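Local atomic coordinates of DNA sulfur modification protein DndE (Escherichia coli, PDB entry 4LRV), a protein that probably binds DNA and takes part in DNA phosphorothioation, the sulfur modification of the DNA backbone. Residues P28-V40 and I64-L78. Sequence-based numbering, arbitrary orientation.
Sequences PNIAARLAFFRSV and ITWLGETLQATELVL
Arg-33 runs extended from CG to NE, which brings its guanidinium against the carbonyls that end helix 63-67. Its NE donates to Trp-66 O at 2.9 Å, nearly straight at 173°, and its NH2 gives a longer bond to Thr-65 O at 3.3 Å. Both acceptors lie at the guanidinium edge. Leu-67 O instead sits over one face and takes hydrogen bonds from Thr-70 N and OG1. Asn-29 ND2 reaches Thr-65 O at 2.8 Å, from the opposite face of that carbonyl to Arg-33 NH2. Trp-66 brings CE3 to Ala-32 CB, 3.9 Å away, while its NE1 bonds to Met-7 O.

Farther along, the contact is mostly apolar. With chi1 at -176° the Phe-36 ring swings across to helix 71-81. Thr-74 CG2 lies over one ring face in a CH-pi contact, while its OG1 bonds to Thr-70 O. Phe-37 turns its ring edge to Thr-70 CB and Val-77 CG2. Val-40 CG1 and Val-77 CG1 meet tip to tip at 3.7 Å. Trp-94 of helix 87-103 meets the Trp-66 and Phe-36 rings, and Phe-37 also packs on Gln-72 of a second subunit.

The Arg-33 charge would interact favourably with the dipole of helix 63-67, while Phe-36, Phe-37 and Val-40 pack helix 28-40 against helix 71-81.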
loop_
_atom_site.group_PDB
_atom_site.type_symbol
_atom_site.label_atom_id
_atom_site.label_comp_id
_atom_site.label_asym_id
_atom_site.label_seq_id
_atom_site.Cartn_x
_atom_site.Cartn_y
_atom_site.Cartn_z
ATOM N N PRO A 28 0.834 -14.073 4.066
ATOM C CA PRO A 28 0.049 -15.314 3.944
ATOM C C PRO A 28 -1.421 -15.089 3.576
ATOM O O PRO A 28 -1.953 -15.790 2.715
ATOM C CB PRO A 28 0.168 -15.950 5.330
ATOM C CG PRO A 28 1.393 -15.348 5.936
ATOM C CD PRO A 28 1.472 -13.948 5.392
ATOM N N ASN A 29 -2.076 -14.111 4.185
ATOM C CA ASN A 29 -3.486 -13.888 3.873
ATOM C C ASN A 29 -3.757 -13.396 2.439
ATOM O O ASN A 29 -4.770 -13.762 1.838
ATOM C CB ASN A 29 -4.172 -13.006 4.930
ATOM C CG ASN A 29 -3.691 -11.568 4.911
ATOM O OD1 ASN A 29 -2.565 -11.271 4.505
ATOM N ND2 ASN A 29 -4.553 -10.659 5.364
ATOM N N ILE A 30 -2.855 -12.575 1.902
ATOM C CA ILE A 30 -2.972 -12.111 0.523
ATOM C C ILE A 30 -2.670 -13.249 -0.446
ATOM O O ILE A 30 -3.264 -13.330 -1.514
ATOM C CB ILE A 30 -2.040 -10.903 0.221
ATOM C CG1 ILE A 30 -2.586 -9.622 0.870
ATOM C CG2 ILE A 30 -1.892 -10.702 -1.287
ATOM C CD1 ILE A 30 -1.605 -8.443 0.873
ATOM N N ALA A 31 -1.731 -14.115 -0.069
ATOM C CA ALA A 31 -1.363 -15.245 -0.905
ATOM C C ALA A 31 -2.500 -16.259 -0.957
ATOM O O ALA A 31 -2.695 -16.931 -1.970
ATOM C CB ALA A 31 -0.115 -15.893 -0.380
ATOM N N ALA A 32 -3.246 -16.364 0.138
ATOM C CA ALA A 32 -4.399 -17.230 0.184
ATOM C C ALA A 32 -5.467 -16.761 -0.823
ATOM O O ALA A 32 -6.092 -17.580 -1.502
ATOM C CB ALA A 32 -4.947 -17.296 1.594
ATOM N N ARG A 33 -5.658 -15.447 -0.934
ATOM C CA ARG A 33 -6.577 -14.903 -1.927
ATOM C C ARG A 33 -6.147 -15.269 -3.332
ATOM O O ARG A 33 -6.945 -15.814 -4.108
ATOM C CB ARG A 33 -6.673 -13.391 -1.806
ATOM C CG ARG A 33 -7.245 -12.959 -0.494
ATOM C CD ARG A 33 -7.172 -11.487 -0.341
ATOM N NE ARG A 33 -7.166 -11.168 1.074
ATOM C CZ ARG A 33 -6.960 -9.956 1.568
ATOM N NH1 ARG A 33 -6.738 -8.929 0.753
ATOM N NH2 ARG A 33 -6.972 -9.782 2.885
ATOM N N LEU A 34 -4.878 -14.988 -3.640
ATOM C CA LEU A 34 -4.293 -15.300 -4.942
ATOM C C LEU A 34 -4.305 -16.796 -5.275
ATOM O O LEU A 34 -4.599 -17.181 -6.400
ATOM C CB LEU A 34 -2.865 -14.767 -5.018
ATOM C CG LEU A 34 -2.679 -13.283 -4.713
ATOM C CD1 LEU A 34 -1.201 -12.968 -4.622
ATOM C CD2 LEU A 34 -3.392 -12.388 -5.757
ATOM N N ALA A 35 -3.978 -17.631 -4.299
ATOM C CA ALA A 35 -4.016 -19.074 -4.491
ATOM C C ALA A 35 -5.446 -19.536 -4.802
ATOM O O ALA A 35 -5.671 -20.220 -5.795
ATOM C CB ALA A 35 -3.473 -19.768 -3.275
ATOM N N PHE A 36 -6.413 -19.135 -3.976
ATOM C CA PHE A 36 -7.819 -19.450 -4.226
ATOM C C PHE A 36 -8.232 -19.161 -5.672
ATOM O O PHE A 36 -8.791 -20.030 -6.344
ATOM C CB PHE A 36 -8.749 -18.707 -3.251
ATOM C CG PHE A 36 -10.207 -19.070 -3.404
ATOM C CD1 PHE A 36 -10.696 -20.261 -2.896
ATOM C CD2 PHE A 36 -11.087 -18.218 -4.067
ATOM C CE1 PHE A 36 -12.034 -20.607 -3.043
ATOM C CE2 PHE A 36 -12.438 -18.555 -4.218
ATOM C CZ PHE A 36 -12.905 -19.756 -3.705
ATOM N N PHE A 37 -7.958 -17.945 -6.146
ATOM C CA PHE A 37 -8.405 -17.556 -7.490
ATOM C C PHE A 37 -7.626 -18.198 -8.637
ATOM O O PHE A 37 -8.177 -18.380 -9.716
ATOM C CB PHE A 37 -8.496 -16.037 -7.655
ATOM C CG PHE A 37 -9.631 -15.419 -6.893
ATOM C CD1 PHE A 37 -10.941 -15.806 -7.143
ATOM C CD2 PHE A 37 -9.390 -14.469 -5.912
ATOM C CE1 PHE A 37 -11.995 -15.265 -6.430
ATOM C CE2 PHE A 37 -10.436 -13.912 -5.191
ATOM C CZ PHE A 37 -11.748 -14.309 -5.453
ATOM N N ARG A 38 -6.364 -18.560 -8.422
ATOM C CA ARG A 38 -5.646 -19.214 -9.496
ATOM C C ARG A 38 -6.091 -20.674 -9.565
ATOM O O ARG A 38 -6.084 -21.300 -10.616
ATOM C CB ARG A 38 -4.118 -19.027 -9.383
ATOM C CG ARG A 38 -3.342 -20.130 -8.683
ATOM C CD ARG A 38 -1.854 -20.065 -9.047
ATOM N NE ARG A 38 -1.235 -18.793 -8.669
ATOM C CZ ARG A 38 -0.542 -18.584 -7.545
ATOM N NH1 ARG A 38 -0.367 -19.562 -6.659
ATOM N NH2 ARG A 38 -0.021 -17.382 -7.298
ATOM N N SER A 39 -6.526 -21.195 -8.433
ATOM C CA SER A 39 -7.065 -22.534 -8.376
ATOM C C SER A 39 -8.443 -22.594 -9.042
ATOM O O SER A 39 -8.730 -23.453 -9.877
ATOM C CB SER A 39 -7.166 -22.957 -6.927
ATOM O OG SER A 39 -7.616 -24.276 -6.839
ATOM N N VAL A 40 -9.288 -21.653 -8.670
ATOM C CA VAL A 40 -10.681 -21.637 -9.086
ATOM C C VAL A 40 -10.888 -21.321 -10.586
ATOM O O VAL A 40 -11.896 -21.720 -11.164
ATOM C CB VAL A 40 -11.462 -20.722 -8.126
ATOM C CG1 VAL A 40 -12.289 -19.675 -8.831
ATOM C CG2 VAL A 40 -12.235 -21.554 -7.111
ATOM N N ILE A 64 -12.557 -11.901 7.357
ATOM C CA ILE A 64 -12.200 -10.621 6.759
ATOM C C ILE A 64 -10.692 -10.504 6.635
ATOM O O ILE A 64 -10.177 -9.957 5.658
ATOM C CB ILE A 64 -12.746 -9.433 7.554
ATOM C CG1 ILE A 64 -14.158 -9.729 8.052
ATOM C CG2 ILE A 64 -12.738 -8.173 6.675
ATOM C CD1 ILE A 64 -14.894 -8.508 8.594
ATOM N N THR A 65 -9.995 -11.034 7.629
ATOM C CA THR A 65 -8.550 -11.112 7.593
ATOM C C THR A 65 -8.089 -11.938 6.394
ATOM O O THR A 65 -7.210 -11.507 5.648
ATOM C CB THR A 65 -7.980 -11.734 8.880
ATOM O OG1 THR A 65 -8.559 -11.095 10.021
ATOM C CG2 THR A 65 -6.487 -11.559 8.923
ATOM N N TRP A 66 -8.676 -13.121 6.223
ATOM C CA TRP A 66 -8.308 -13.986 5.113
ATOM C C TRP A 66 -8.670 -13.359 3.774
ATOM O O TRP A 66 -7.832 -13.306 2.866
ATOM C CB TRP A 66 -8.997 -15.349 5.200
ATOM C CG TRP A 66 -8.422 -16.326 6.195
ATOM C CD1 TRP A 66 -9.058 -16.833 7.287
ATOM C CD2 TRP A 66 -7.127 -16.941 6.164
ATOM N NE1 TRP A 66 -8.241 -17.707 7.948
ATOM C CE2 TRP A 66 -7.049 -17.798 7.281
ATOM C CE3 TRP A 66 -6.020 -16.848 5.305
ATOM C CZ2 TRP A 66 -5.912 -18.563 7.564
ATOM C CZ3 TRP A 66 -4.891 -17.612 5.588
ATOM C CH2 TRP A 66 -4.847 -18.453 6.714
ATOM N N LEU A 67 -9.908 -12.884 3.654
ATOM C CA LEU A 67 -10.441 -12.524 2.344
ATOM C C LEU A 67 -10.299 -11.065 1.974
ATOM O O LEU A 67 -10.068 -10.760 0.809
ATOM C CB LEU A 67 -11.897 -13.007 2.165
ATOM C CG LEU A 67 -12.120 -14.500 2.478
ATOM C CD1 LEU A 67 -13.551 -14.918 2.176
ATOM C CD2 LEU A 67 -11.110 -15.394 1.733
ATOM N N GLY A 68 -10.436 -10.172 2.953
ATOM C CA GLY A 68 -10.355 -8.725 2.705
ATOM C C GLY A 68 -11.429 -8.249 1.745
ATOM O O GLY A 68 -12.560 -8.726 1.810
ATOM N N GLU A 69 -11.065 -7.328 0.849
ATOM C CA GLU A 69 -11.981 -6.810 -0.181
ATOM C C GLU A 69 -12.471 -7.906 -1.138
ATOM O O GLU A 69 -13.432 -7.699 -1.892
ATOM C CB GLU A 69 -11.312 -5.715 -1.026
ATOM C CG GLU A 69 -10.350 -4.796 -0.289
ATOM C CD GLU A 69 -11.025 -3.563 0.281
ATOM O OE1 GLU A 69 -10.475 -2.447 0.094
ATOM O OE2 GLU A 69 -12.105 -3.713 0.905
ATOM N N THR A 70 -11.796 -9.055 -1.134
ATOM C CA THR A 70 -12.176 -10.124 -2.041
ATOM C C THR A 70 -13.285 -10.989 -1.436
ATOM O O THR A 70 -13.699 -11.972 -2.044
ATOM C CB THR A 70 -10.976 -11.007 -2.485
ATOM O OG1 THR A 70 -10.700 -12.001 -1.488
ATOM C CG2 THR A 70 -9.739 -10.172 -2.774
ATOM N N LEU A 71 -13.774 -10.595 -0.257
ATOM C CA LEU A 71 -14.788 -11.360 0.489
ATOM C C LEU A 71 -16.023 -11.743 -0.305
ATOM O O LEU A 71 -16.298 -12.932 -0.486
ATOM C CB LEU A 71 -15.211 -10.639 1.774
ATOM C CG LEU A 71 -16.191 -11.453 2.632
ATOM C CD1 LEU A 71 -15.709 -11.581 4.058
ATOM C CD2 LEU A 71 -17.574 -10.866 2.596
ATOM N N GLN A 72 -16.772 -10.730 -0.740
ATOM C CA GLN A 72 -18.014 -10.909 -1.481
ATOM C C GLN A 72 -17.763 -11.780 -2.694
ATOM O O GLN A 72 -18.469 -12.762 -2.921
ATOM C CB GLN A 72 -18.589 -9.555 -1.937
ATOM C CG GLN A 72 -19.146 -8.660 -0.825
ATOM C CD GLN A 72 -18.096 -7.768 -0.145
ATOM O OE1 GLN A 72 -16.904 -8.119 -0.050
ATOM N NE2 GLN A 72 -18.548 -6.600 0.343
ATOM N N ALA A 73 -16.752 -11.407 -3.469
ATOM C CA ALA A 73 -16.368 -12.163 -4.646
ATOM C C ALA A 73 -16.124 -13.628 -4.294
ATOM O O ALA A 73 -16.709 -14.519 -4.905
ATOM C CB ALA A 73 -15.125 -11.558 -5.282
ATOM N N THR A 74 -15.258 -13.866 -3.307
ATOM C CA THR A 74 -14.966 -15.217 -2.849
ATOM C C THR A 74 -16.253 -15.973 -2.509
ATOM O O THR A 74 -16.505 -17.045 -3.065
ATOM C CB THR A 74 -14.005 -15.233 -1.622
ATOM O OG1 THR A 74 -12.801 -14.529 -1.940
ATOM C CG2 THR A 74 -13.665 -16.666 -1.230
ATOM N N GLU A 75 -17.063 -15.408 -1.614
ATOM C CA GLU A 75 -18.306 -16.064 -1.206
ATOM C C GLU A 75 -19.252 -16.328 -2.378
ATOM O O GLU A 75 -20.021 -17.281 -2.337
ATOM C CB GLU A 75 -19.027 -15.296 -0.083
ATOM C CG GLU A 75 -18.197 -15.128 1.194
ATOM C CD GLU A 75 -19.027 -15.223 2.475
ATOM O OE1 GLU A 75 -19.429 -14.168 3.023
ATOM O OE2 GLU A 75 -19.279 -16.360 2.941
ATOM N N LEU A 76 -19.186 -15.508 -3.427
ATOM C CA LEU A 76 -20.071 -15.684 -4.585
ATOM C C LEU A 76 -19.560 -16.808 -5.475
ATOM O O LEU A 76 -20.329 -17.618 -5.990
ATOM C CB LEU A 76 -20.224 -14.379 -5.375
ATOM C CG LEU A 76 -21.357 -14.193 -6.408
ATOM C CD1 LEU A 76 -20.882 -14.390 -7.813
ATOM C CD2 LEU A 76 -22.598 -15.029 -6.133
ATOM N N VAL A 77 -18.248 -16.868 -5.639
ATOM C CA VAL A 77 -17.637 -17.975 -6.354
ATOM C C VAL A 77 -17.942 -19.311 -5.660
ATOM O O VAL A 77 -18.384 -20.266 -6.299
ATOM C CB VAL A 77 -16.128 -17.773 -6.502
ATOM C CG1 VAL A 77 -15.486 -19.028 -7.072
ATOM C CG2 VAL A 77 -15.854 -16.579 -7.393
ATOM N N LEU A 78 -17.729 -19.362 -4.349
ATOM C CA LEU A 78 -18.000 -20.576 -3.580
ATOM C C LEU A 78 -19.467 -21.008 -3.664
ATOM O O LEU A 78 -19.779 -22.201 -3.715
ATOM C CB LEU A 78 -17.574 -20.401 -2.115
ATOM C CG LEU A 78 -16.089 -20.619 -1.858
ATOM C CD1 LEU A 78 -15.724 -20.150 -0.455
ATOM C CD2 LEU A 78 -15.700 -22.091 -2.067
#